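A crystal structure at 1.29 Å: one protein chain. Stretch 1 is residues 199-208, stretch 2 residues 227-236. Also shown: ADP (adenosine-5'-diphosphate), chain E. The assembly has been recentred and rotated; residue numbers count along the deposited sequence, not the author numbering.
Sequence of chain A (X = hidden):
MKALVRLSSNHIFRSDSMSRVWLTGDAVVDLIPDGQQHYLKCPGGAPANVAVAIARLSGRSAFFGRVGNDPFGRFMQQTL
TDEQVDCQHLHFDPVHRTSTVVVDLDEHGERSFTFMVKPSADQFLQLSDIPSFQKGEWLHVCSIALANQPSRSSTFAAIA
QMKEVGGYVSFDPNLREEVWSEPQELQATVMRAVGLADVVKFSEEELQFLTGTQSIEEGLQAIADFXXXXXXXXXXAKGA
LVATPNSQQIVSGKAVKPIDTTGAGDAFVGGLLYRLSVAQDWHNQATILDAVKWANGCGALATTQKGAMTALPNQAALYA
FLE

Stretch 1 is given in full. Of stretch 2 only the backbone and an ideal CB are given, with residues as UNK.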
# COMPACT_ATOMS: atom_id res chain seq x y z
N VAL A 199 17.17 -23.13 -16.19
CA VAL A 199 16.08 -23.79 -15.49
C VAL A 199 14.86 -22.89 -15.55
O VAL A 199 14.97 -21.70 -15.25
CB VAL A 199 16.45 -24.00 -14.01
CG1 VAL A 199 15.30 -24.64 -13.22
CG2 VAL A 199 17.69 -24.86 -13.87
N VAL A 200 13.71 -23.44 -15.93
CA VAL A 200 12.48 -22.68 -15.91
C VAL A 200 11.44 -23.50 -15.17
O VAL A 200 11.28 -24.70 -15.44
CB VAL A 200 11.97 -22.35 -17.32
CG1 VAL A 200 10.71 -21.50 -17.24
CG2 VAL A 200 13.05 -21.65 -18.12
N LYS A 201 10.76 -22.86 -14.23
CA LYS A 201 9.68 -23.47 -13.46
C LYS A 201 8.40 -22.73 -13.81
O LYS A 201 8.35 -21.50 -13.74
CB LYS A 201 9.97 -23.38 -11.97
CG LYS A 201 8.88 -23.99 -11.08
CD LYS A 201 7.71 -23.01 -10.82
CE LYS A 201 6.93 -23.28 -9.57
NZ LYS A 201 6.12 -22.11 -9.19
N PHE A 202 7.39 -23.50 -14.21
CA PHE A 202 6.06 -22.99 -14.51
C PHE A 202 5.08 -23.69 -13.60
O PHE A 202 5.26 -24.86 -13.31
CB PHE A 202 5.60 -23.38 -15.92
CG PHE A 202 6.47 -22.93 -17.06
CD1 PHE A 202 6.26 -21.70 -17.66
CD2 PHE A 202 7.41 -23.78 -17.60
CE1 PHE A 202 7.01 -21.30 -18.75
CE2 PHE A 202 8.15 -23.39 -18.71
CZ PHE A 202 7.96 -22.15 -19.27
N SER A 203 3.99 -23.03 -13.23
CA SER A 203 2.82 -23.78 -12.84
C SER A 203 2.18 -24.28 -14.12
O SER A 203 2.44 -23.76 -15.22
CB SER A 203 1.83 -22.92 -12.07
OG SER A 203 1.17 -22.05 -12.97
N GLU A 204 1.34 -25.30 -14.00
CA GLU A 204 0.63 -25.84 -15.15
C GLU A 204 -0.12 -24.72 -15.86
O GLU A 204 -0.11 -24.62 -17.09
CB GLU A 204 -0.34 -26.93 -14.68
CG GLU A 204 -1.21 -27.53 -15.76
CD GLU A 204 -2.04 -28.70 -15.24
OE1 GLU A 204 -1.88 -29.08 -14.06
OE2 GLU A 204 -2.86 -29.23 -16.02
N GLU A 205 -0.77 -23.87 -15.08
CA GLU A 205 -1.56 -22.79 -15.64
C GLU A 205 -0.67 -21.77 -16.38
O GLU A 205 -1.00 -21.32 -17.46
CB GLU A 205 -2.36 -22.12 -14.52
CG GLU A 205 -3.43 -23.03 -13.87
CD GLU A 205 -2.90 -24.12 -12.92
OE1 GLU A 205 -1.73 -24.08 -12.48
OE2 GLU A 205 -3.71 -25.03 -12.60
N GLU A 206 0.47 -21.44 -15.81
CA GLU A 206 1.36 -20.47 -16.44
C GLU A 206 1.92 -21.00 -17.76
O GLU A 206 2.07 -20.25 -18.71
CB GLU A 206 2.48 -20.10 -15.47
CG GLU A 206 2.00 -19.21 -14.36
CD GLU A 206 2.97 -19.12 -13.19
OE1 GLU A 206 2.94 -18.09 -12.51
OE2 GLU A 206 3.73 -20.08 -12.94
N LEU A 207 2.29 -22.27 -17.80
CA LEU A 207 2.83 -22.86 -19.01
C LEU A 207 1.81 -22.75 -20.11
O LEU A 207 2.11 -22.34 -21.22
CB LEU A 207 3.22 -24.32 -18.79
CG LEU A 207 3.64 -25.06 -20.05
CD1 LEU A 207 4.86 -24.41 -20.66
CD2 LEU A 207 3.91 -26.52 -19.75
N GLN A 208 0.57 -23.11 -19.80
CA GLN A 208 -0.49 -23.07 -20.81
C GLN A 208 -0.79 -21.65 -21.26
O GLN A 208 -0.97 -21.40 -22.45
CB GLN A 208 -1.76 -23.77 -20.30
CG GLN A 208 -1.55 -25.26 -20.17
CD GLN A 208 -2.78 -26.03 -19.77
OE1 GLN A 208 -3.92 -25.55 -19.89
NE2 GLN A 208 -2.57 -27.24 -19.28
N UNK A 227 15.20 -25.52 -26.28
CA UNK A 227 16.25 -26.41 -25.77
C UNK A 227 16.63 -26.00 -24.34
O UNK A 227 17.80 -25.87 -24.00
CB UNK A 227 17.48 -26.38 -26.68
N UNK A 228 15.61 -25.79 -23.50
CA UNK A 228 15.81 -25.47 -22.10
C UNK A 228 16.32 -26.71 -21.39
O UNK A 228 15.71 -27.77 -21.47
CB UNK A 228 14.52 -24.96 -21.46
N UNK A 229 17.45 -26.60 -20.69
CA UNK A 229 18.05 -27.78 -20.06
C UNK A 229 17.13 -28.45 -19.04
O UNK A 229 17.05 -29.68 -19.01
CB UNK A 229 19.36 -27.39 -19.38
N UNK A 230 16.44 -27.66 -18.22
CA UNK A 230 15.55 -28.21 -17.22
C UNK A 230 14.29 -27.38 -17.12
O UNK A 230 14.36 -26.19 -16.83
CB UNK A 230 16.25 -28.29 -15.86
N UNK A 231 13.15 -28.02 -17.35
CA UNK A 231 11.85 -27.39 -17.16
C UNK A 231 11.13 -28.19 -16.10
O UNK A 231 11.11 -29.43 -16.13
CB UNK A 231 11.05 -27.32 -18.46
N UNK A 232 10.56 -27.49 -15.14
CA UNK A 232 9.75 -28.12 -14.12
C UNK A 232 8.38 -27.47 -14.18
O UNK A 232 8.27 -26.25 -14.24
CB UNK A 232 10.38 -27.99 -12.73
N UNK A 233 7.34 -28.29 -14.21
CA UNK A 233 5.97 -27.80 -14.20
C UNK A 233 5.35 -28.29 -12.91
O UNK A 233 5.18 -29.50 -12.71
CB UNK A 233 5.18 -28.27 -15.42
N UNK A 234 5.00 -27.36 -12.03
CA UNK A 234 4.38 -27.75 -10.77
C UNK A 234 2.92 -28.11 -10.99
O UNK A 234 2.21 -27.49 -11.80
CB UNK A 234 4.50 -26.63 -9.74
N UNK A 235 2.48 -29.10 -10.22
CA UNK A 235 1.17 -29.70 -10.38
C UNK A 235 0.41 -29.67 -9.05
O UNK A 235 -0.39 -30.55 -8.78
CB UNK A 235 1.30 -31.13 -10.90
N UNK A 236 0.67 -28.68 -8.20
CA UNK A 236 0.04 -28.63 -6.89
C UNK A 236 0.31 -29.90 -6.10
O UNK A 236 1.44 -30.37 -6.04
CB UNK A 236 -1.47 -28.41 -7.03
PB ADP E . 2.31 -21.21 -5.05
O1B ADP E . 3.37 -20.50 -4.24
O2B ADP E . 2.11 -20.53 -6.38
O3B ADP E . 1.03 -21.20 -4.27
PA ADP E . 1.82 -23.86 -5.76
O1A ADP E . 0.64 -23.75 -4.81
O2A ADP E . 1.32 -23.50 -7.14
O3A ADP E . 2.80 -22.71 -5.28
O5' ADP E . 2.42 -25.34 -5.84
C5' ADP E . 3.78 -25.56 -5.98
C4' ADP E . 4.33 -26.79 -5.28
O4' ADP E . 3.96 -26.77 -3.92
C3' ADP E . 3.90 -28.10 -5.83
O3' ADP E . 4.70 -28.48 -6.91
C2' ADP E . 4.10 -28.99 -4.67
O2' ADP E . 5.42 -29.31 -4.46
C1' ADP E . 3.68 -28.10 -3.57
N9 ADP E . 2.29 -28.19 -3.22
C8 ADP E . 1.31 -27.32 -3.51
N7 ADP E . 0.16 -27.74 -3.00
C5 ADP E . 0.37 -28.89 -2.36
C6 ADP E . -0.41 -29.78 -1.64
N6 ADP E . -1.81 -29.56 -1.46
N1 ADP E . 0.15 -30.87 -1.12
C2 ADP E . 1.47 -31.14 -1.25
N3 ADP E . 2.27 -30.30 -1.95
C4 ADP E . 1.74 -29.20 -2.49

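Position 227 has nothing of stretch 1 near its CB. Phi and psi are both near +50°, a left-handed turn that glycine, asparagine or another polar residue could take. Gln227 is deposited.

At 228 the CB points toward stretch 1, 4.9 Å from Val200 CG2. The surface offered is apolar, so valine, leucine, isoleucine or methionine would suit. The residue is Ile228. Its CG2 packs 3.9 Å from Val200 CG2.

Position 229 points sideways. A phi of -60° would allow proline among many others, and Pro229 is found.

From 230 the chain is extended and runs parallel to Val199-Ser203. Side chains therefore alternate between the two faces of the sheet. Val200 N donates to the O of 230 at 3.0 Å, and the N of 232 donates to Val200 O at 2.9 Å. These bonds say little about the side chain, except that 232 cannot be proline.

The CB of 230 lies on the face of Val199 and Lys201, 4.2 Å from Val199 CG2. An aliphatic chain would suit. Leu230 brings its CD2 to 4.1 Å from Val199 CG2.

Position 231 lies on the other face, with Val200 and Phe202. Its CB is 4.9 Å from Phe202 CE2. An apolar residue would fit. Val231 sets CG1 3.9 Å from Phe202 CE2, at the ring edge.

Position 232 pairs with Lys201, whose CG is 4.6 Å from the CB. The aliphatic part of that lysine would accept valine, isoleucine or threonine. The residue is Val232. Its O accepts from Phe202 N at 2.9 Å.

At 233 the CB is 4.8 Å from Leu207 CD2 and 5.1 Å from Glu204 N, so it faces the start of the helix. A branched aliphatic residue could span both. Val233 does so: CG2 is 3.9 Å from Leu207 CD2, and CG1 is 3.6 Å from Glu204 CA.

The CB of 234 is 4.1 Å from both Phe202 O and Lys201 CE. Serine, threonine or valine would suit this mixed setting. Thr234 is deposited. Its N donates to Phe202 O at 2.8 Å, its CG2 meets Lys201 CE at 3.3 Å, and its CB lies 3.3 Å from ADP O3'. Its O accepts a weak bond from Glu204 N at 3.2 Å.

Position 235 points sideways, with its CB 4.9 Å from Glu204 OE1. Many chains are possible. Leu235 reaches back, CD2 to Glu204 OE1 at 4.0 Å.

At 236 the positive phi favours glycine. Gly236 O is 3.3 Å from ADP C2'.

Stretch 2 227-236: QIPLVVVTLG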
# COMPACT_ATOMS: atom_id res chain seq x y z
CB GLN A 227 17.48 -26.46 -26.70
CG GLN A 227 17.27 -27.19 -28.05
CD GLN A 227 17.40 -28.72 -27.98
OE1 GLN A 227 17.86 -29.30 -26.98
NE2 GLN A 227 16.97 -29.39 -29.05
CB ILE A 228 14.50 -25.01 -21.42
CG1 ILE A 228 13.87 -23.82 -22.17
CG2 ILE A 228 14.73 -24.61 -20.00
CD1 ILE A 228 12.42 -23.64 -21.84
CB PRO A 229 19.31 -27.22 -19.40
CG PRO A 229 19.67 -26.05 -20.24
CD PRO A 229 18.35 -25.44 -20.63
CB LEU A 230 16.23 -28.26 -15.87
CG LEU A 230 15.36 -28.63 -14.66
CD1 LEU A 230 14.70 -30.00 -14.86
CD2 LEU A 230 16.20 -28.62 -13.40
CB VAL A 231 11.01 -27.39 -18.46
CG1 VAL A 231 9.59 -26.97 -18.18
CG2 VAL A 231 11.62 -26.46 -19.49
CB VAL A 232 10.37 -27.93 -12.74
CG1 VAL A 232 9.49 -28.57 -11.69
CG2 VAL A 232 11.76 -28.51 -12.71
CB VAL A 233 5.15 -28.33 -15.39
CG1 VAL A 233 3.76 -27.68 -15.40
CG2 VAL A 233 5.88 -28.08 -16.71
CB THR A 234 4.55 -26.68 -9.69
OG1 THR A 234 3.99 -25.45 -10.14
CG2 THR A 234 6.02 -26.48 -9.36
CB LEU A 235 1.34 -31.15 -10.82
CG LEU A 235 2.25 -31.40 -12.03
CD1 LEU A 235 2.46 -32.89 -12.21
CD2 LEU A 235 1.65 -30.78 -13.27
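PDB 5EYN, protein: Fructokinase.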